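PDB 1ZH8: oxidoreductase from Thermotoga maritima, which probably catalyses the NADP-dependent oxidation or reduction of an alcohol or carbonyl substrate. Local coordinates for residues 211-223 and 322-336. Sequence-based numbering, arbitrary orientation.
Sequences LGEIEWISAVAKD and FIEACVRSAGNKVFV. With NA (sodium ion), chain C.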
loop_
_atom_site.group_PDB
_atom_site.type_symbol
_atom_site.label_atom_id
_atom_site.label_comp_id
_atom_site.label_asym_id
_atom_site.label_seq_id
_atom_site.Cartn_x
_atom_site.Cartn_y
_atom_site.Cartn_z
ATOM N N LEU A 211 -8.848 10.952 9.633
ATOM C CA LEU A 211 -9.784 9.840 9.456
ATOM C C LEU A 211 -10.282 9.124 10.709
ATOM O O LEU A 211 -11.149 8.245 10.594
ATOM C CB LEU A 211 -9.229 8.825 8.436
ATOM C CG LEU A 211 -9.125 9.353 7.005
ATOM C CD1 LEU A 211 -8.228 8.477 6.163
ATOM C CD2 LEU A 211 -10.500 9.527 6.376
ATOM N N GLY A 212 -9.756 9.493 11.882
ATOM C CA GLY A 212 -10.173 8.900 13.161
ATOM C C GLY A 212 -9.310 7.697 13.546
ATOM O O GLY A 212 -8.238 7.477 12.956
ATOM N N GLU A 213 -9.788 6.913 14.507
ATOM C CA GLU A 213 -9.027 5.817 15.104
ATOM C C GLU A 213 -8.854 4.615 14.200
ATOM O O GLU A 213 -9.746 4.267 13.408
ATOM C CB GLU A 213 -9.707 5.334 16.393
ATOM C CG GLU A 213 -10.085 6.445 17.387
ATOM C CD GLU A 213 -8.897 7.175 18.011
ATOM O OE1 GLU A 213 -7.724 6.874 17.705
ATOM O OE2 GLU A 213 -9.145 8.076 18.825
ATOM N N ILE A 214 -7.714 3.956 14.358
ATOM C CA ILE A 214 -7.401 2.767 13.586
ATOM C C ILE A 214 -7.754 1.502 14.369
ATOM O O ILE A 214 -7.425 1.384 15.541
ATOM C CB ILE A 214 -5.920 2.786 13.156
ATOM C CG1 ILE A 214 -5.704 3.965 12.206
ATOM C CG2 ILE A 214 -5.572 1.514 12.427
ATOM C CD1 ILE A 214 -4.377 4.641 12.295
ATOM N N GLU A 215 -8.428 0.558 13.711
ATOM C CA GLU A 215 -8.849 -0.699 14.349
ATOM C C GLU A 215 -7.778 -1.783 14.334
ATOM O O GLU A 215 -7.473 -2.378 15.360
ATOM C CB GLU A 215 -10.120 -1.236 13.709
ATOM C CG GLU A 215 -10.656 -2.490 14.408
ATOM C CD GLU A 215 -11.855 -3.112 13.714
ATOM O OE1 GLU A 215 -12.920 -2.475 13.717
ATOM O OE2 GLU A 215 -11.742 -4.245 13.191
ATOM N N TRP A 216 -7.232 -2.067 13.159
ATOM C CA TRP A 216 -6.231 -3.111 13.042
ATOM C C TRP A 216 -5.228 -2.731 11.978
ATOM O O TRP A 216 -5.561 -1.994 11.039
ATOM C CB TRP A 216 -6.871 -4.480 12.732
ATOM C CG TRP A 216 -7.577 -4.546 11.409
ATOM C CD1 TRP A 216 -8.920 -4.419 11.193
ATOM C CD2 TRP A 216 -6.983 -4.768 10.110
ATOM N NE1 TRP A 216 -9.203 -4.548 9.847
ATOM C CE2 TRP A 216 -8.030 -4.752 9.163
ATOM C CE3 TRP A 216 -5.670 -4.981 9.660
ATOM C CZ2 TRP A 216 -7.802 -4.927 7.790
ATOM C CZ3 TRP A 216 -5.450 -5.153 8.287
ATOM C CH2 TRP A 216 -6.509 -5.128 7.380
ATOM N N ILE A 217 -4.018 -3.259 12.128
ATOM C CA ILE A 217 -2.957 -3.086 11.159
ATOM C C ILE A 217 -2.330 -4.424 10.872
ATOM O O ILE A 217 -2.442 -5.355 11.673
ATOM C CB ILE A 217 -1.858 -2.159 11.682
ATOM C CG1 ILE A 217 -1.248 -2.736 12.959
ATOM C CG2 ILE A 217 -2.424 -0.817 12.015
ATOM C CD1 ILE A 217 -0.144 -3.749 12.744
ATOM N N SER A 218 -1.635 -4.495 9.740
ATOM C CA SER A 218 -0.832 -5.645 9.365
ATOM C C SER A 218 0.348 -5.011 8.646
ATOM O O SER A 218 0.154 -4.241 7.718
ATOM C CB SER A 218 -1.651 -6.549 8.434
ATOM O OG SER A 218 -0.865 -7.564 7.826
ATOM N N ALA A 219 1.573 -5.276 9.070
ATOM C CA ALA A 219 2.694 -4.513 8.539
ATOM C C ALA A 219 3.971 -5.304 8.490
ATOM O O ALA A 219 4.149 -6.263 9.242
ATOM C CB ALA A 219 2.902 -3.236 9.371
ATOM N N VAL A 220 4.882 -4.886 7.623
ATOM C CA VAL A 220 6.206 -5.503 7.572
ATOM C C VAL A 220 7.294 -4.418 7.720
ATOM O O VAL A 220 7.326 -3.448 6.962
ATOM C CB VAL A 220 6.365 -6.389 6.298
ATOM C CG1 VAL A 220 6.022 -5.605 5.067
ATOM C CG2 VAL A 220 7.763 -6.961 6.174
ATOM N N ALA A 221 8.147 -4.581 8.730
ATOM C CA ALA A 221 9.204 -3.625 9.061
ATOM C C ALA A 221 10.566 -4.228 8.777
ATOM O O ALA A 221 10.822 -5.373 9.147
ATOM C CB ALA A 221 9.114 -3.246 10.497
ATOM N N LYS A 222 11.428 -3.473 8.099
ATOM C CA LYS A 222 12.784 -3.937 7.772
ATOM C C LYS A 222 13.885 -2.943 8.182
ATOM O O LYS A 222 13.636 -1.747 8.346
ATOM C CB LYS A 222 12.899 -4.267 6.291
ATOM C CG LYS A 222 11.961 -5.332 5.850
ATOM C CD LYS A 222 12.494 -6.083 4.641
ATOM C CE LYS A 222 11.541 -7.212 4.278
ATOM N NZ LYS A 222 12.115 -8.121 3.269
ATOM N N ASP A 223 15.099 -3.461 8.367
ATOM C CA ASP A 223 16.262 -2.656 8.689
ATOM C C ASP A 223 17.168 -2.655 7.463
ATOM O O ASP A 223 17.921 -3.593 7.272
ATOM C CB ASP A 223 16.965 -3.268 9.901
ATOM C CG ASP A 223 18.259 -2.539 10.285
ATOM O OD1 ASP A 223 18.784 -1.719 9.502
ATOM O OD2 ASP A 223 18.762 -2.779 11.395
ATOM N N PHE A 322 -0.090 2.732 17.257
ATOM C CA PHE A 322 -0.139 2.428 15.833
ATOM C C PHE A 322 1.224 1.922 15.338
ATOM O O PHE A 322 1.308 0.856 14.722
ATOM C CB PHE A 322 -0.599 3.649 15.006
ATOM C CG PHE A 322 -0.473 3.451 13.512
ATOM C CD1 PHE A 322 -1.511 2.878 12.781
ATOM C CD2 PHE A 322 0.689 3.818 12.843
ATOM C CE1 PHE A 322 -1.411 2.684 11.404
ATOM C CE2 PHE A 322 0.814 3.621 11.461
ATOM C CZ PHE A 322 -0.243 3.054 10.743
ATOM N N ILE A 323 2.288 2.673 15.624
ATOM C CA ILE A 323 3.627 2.279 15.188
ATOM C C ILE A 323 4.088 1.007 15.886
ATOM O O ILE A 323 4.558 0.072 15.228
ATOM C CB ILE A 323 4.660 3.408 15.383
ATOM C CG1 ILE A 323 4.262 4.640 14.549
ATOM C CG2 ILE A 323 6.055 2.939 14.994
ATOM C CD1 ILE A 323 4.229 4.375 13.088
ATOM N N GLU A 324 3.930 0.937 17.204
ATOM C CA GLU A 324 4.338 -0.279 17.906
ATOM C C GLU A 324 3.631 -1.537 17.343
ATOM O O GLU A 324 4.249 -2.582 17.199
ATOM C CB GLU A 324 4.150 -0.146 19.411
ATOM C CG GLU A 324 4.682 -1.350 20.198
ATOM C CD GLU A 324 4.854 -1.085 21.686
ATOM O OE1 GLU A 324 5.034 0.090 22.101
ATOM O OE2 GLU A 324 4.822 -2.070 22.442
ATOM N N ALA A 325 2.355 -1.415 16.991
ATOM C CA ALA A 325 1.631 -2.516 16.343
ATOM C C ALA A 325 2.268 -2.949 15.017
ATOM O O ALA A 325 2.482 -4.139 14.806
ATOM C CB ALA A 325 0.171 -2.157 16.138
ATOM N N CYS A 326 2.559 -1.984 14.142
ATOM C CA CYS A 326 3.280 -2.228 12.895
ATOM C C CYS A 326 4.621 -2.929 13.061
ATOM O O CYS A 326 4.940 -3.843 12.315
ATOM C CB CYS A 326 3.539 -0.913 12.187
ATOM S SG CYS A 326 2.059 -0.151 11.527
ATOM N N VAL A 327 5.412 -2.480 14.029
ATOM C CA VAL A 327 6.732 -3.042 14.306
ATOM C C VAL A 327 6.623 -4.502 14.675
ATOM O O VAL A 327 7.409 -5.326 14.200
ATOM C CB VAL A 327 7.473 -2.259 15.430
ATOM C CG1 VAL A 327 8.693 -3.024 15.944
ATOM C CG2 VAL A 327 7.910 -0.905 14.920
ATOM N N ARG A 328 5.629 -4.842 15.485
ATOM C CA ARG A 328 5.522 -6.219 15.921
ATOM C C ARG A 328 4.630 -7.121 15.063
ATOM O O ARG A 328 4.656 -8.354 15.225
ATOM C CB ARG A 328 5.218 -6.303 17.417
ATOM C CG ARG A 328 3.807 -5.976 17.843
ATOM C CD ARG A 328 3.831 -5.646 19.338
ATOM N NE ARG A 328 2.649 -6.149 20.039
ATOM C CZ ARG A 328 2.315 -5.824 21.289
ATOM N NH1 ARG A 328 3.067 -4.979 22.008
ATOM N NH2 ARG A 328 1.209 -6.343 21.816
ATOM N N SER A 329 3.897 -6.523 14.113
ATOM C CA SER A 329 3.008 -7.294 13.233
ATOM C C SER A 329 3.681 -8.440 12.483
ATOM O O SER A 329 3.131 -9.528 12.418
ATOM C CB SER A 329 2.286 -6.400 12.223
ATOM O OG SER A 329 1.651 -7.210 11.223
ATOM N N ALA A 330 4.848 -8.196 11.889
ATOM C CA ALA A 330 5.473 -9.185 11.003
ATOM C C ALA A 330 4.437 -9.747 10.018
ATOM O O ALA A 330 4.463 -10.941 9.667
ATOM C CB ALA A 330 6.129 -10.315 11.802
ATOM N N GLY A 331 3.522 -8.870 9.595
ATOM C CA GLY A 331 2.498 -9.220 8.632
ATOM C C GLY A 331 1.251 -9.814 9.240
ATOM O O GLY A 331 0.271 -10.053 8.541
ATOM N N ASN A 332 1.282 -10.066 10.538
ATOM C CA ASN A 332 0.102 -10.556 11.232
ATOM C C ASN A 332 -0.838 -9.419 11.625
ATOM O O ASN A 332 -0.409 -8.282 11.876
ATOM C CB ASN A 332 0.509 -11.363 12.468
ATOM C CG ASN A 332 1.139 -12.689 12.103
ATOM O OD1 ASN A 332 0.490 -13.569 11.540
ATOM N ND2 ASN A 332 2.412 -12.836 12.414
ATOM N N LYS A 333 -2.122 -9.736 11.697
ATOM C CA LYS A 333 -3.124 -8.733 12.011
ATOM C C LYS A 333 -2.986 -8.359 13.479
ATOM O O LYS A 333 -2.951 -9.222 14.337
ATOM C CB LYS A 333 -4.500 -9.292 11.688
ATOM C CG LYS A 333 -5.636 -8.321 11.732
ATOM C CD LYS A 333 -6.938 -9.097 11.543
ATOM C CE LYS A 333 -8.052 -8.151 11.200
ATOM N NZ LYS A 333 -9.222 -8.881 10.641
ATOM N N VAL A 334 -2.836 -7.074 13.765
ATOM C CA VAL A 334 -2.781 -6.635 15.144
ATOM C C VAL A 334 -3.899 -5.629 15.383
ATOM O O VAL A 334 -3.995 -4.632 14.680
ATOM C CB VAL A 334 -1.440 -5.972 15.492
ATOM C CG1 VAL A 334 -1.441 -5.523 16.972
ATOM C CG2 VAL A 334 -0.263 -6.907 15.179
ATOM N N PHE A 335 -4.753 -5.914 16.357
ATOM C CA PHE A 335 -5.794 -4.988 16.771
ATOM C C PHE A 335 -5.172 -3.985 17.747
ATOM O O PHE A 335 -4.737 -4.344 18.857
ATOM C CB PHE A 335 -6.948 -5.745 17.427
ATOM C CG PHE A 335 -7.772 -6.561 16.458
ATOM C CD1 PHE A 335 -8.860 -5.994 15.798
ATOM C CD2 PHE A 335 -7.462 -7.897 16.209
ATOM C CE1 PHE A 335 -9.625 -6.736 14.914
ATOM C CE2 PHE A 335 -8.230 -8.646 15.302
ATOM C CZ PHE A 335 -9.325 -8.053 14.658
ATOM N N VAL A 336 -5.137 -2.728 17.323
ATOM C CA VAL A 336 -4.442 -1.672 18.054
ATOM C C VAL A 336 -4.915 -1.503 19.493
ATOM O O VAL A 336 -4.101 -1.337 20.391
ATOM C CB VAL A 336 -4.513 -0.325 17.307
ATOM C CG1 VAL A 336 -3.741 0.740 18.077
ATOM C CG2 VAL A 336 -3.923 -0.474 15.911
HETATM NA NA NA C . 18.777 0.594 10.194
#
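K333 lies across one face of the W216 indole where strand 214-222 pairs with the short strand 334-335. The pair is antiparallel, and 334-335 is the outermost strand, within this chain, of the open sheet of the GFO/IDH/MocA C-terminal domain. K333 CE sits 3.6 Å from W216 CG, over that face of the indole, and NZ follows in a cation-pi contact with the five-membered ring. F335 takes the edge of that ring on its face in an offset edge-to-face stack, planes 64° apart. W216 NE1 hydrogen-bonds E239 OE1 on strand 233-240. With an alanine here, K333 is likely to lose the face it lies over, F335 its ring partner and E239 its indole donor. K333 NZ reaches A330 O of the second subunit, so this face belongs to the dimer interface.

I217 faces the other way, toward helix 313-329. Its chi1 (60°) sets CG1 against A325 CB, and chi2 (85°) then turns CD1 to 3.4 Å from A325 O. CG2 packs on F322 CE1, and I214 CD1 meets the same ring at CD1. Further along, A219 CB rests against C326 CB.

The backbone sets this register. I217 and V334 form a hydrogen-bonded pair, with V334 N 2.7 Å from I217 O in a nearly straight bond. V336 N also binds E215 O. A type I' turn, S329 to N332, joins helix to strand, and G331 has a positive phi there. G331 N donates to A219 O. At the helix end, S329 OG accepts the N-H of A219, with 2.9 Å between OG and A219 N.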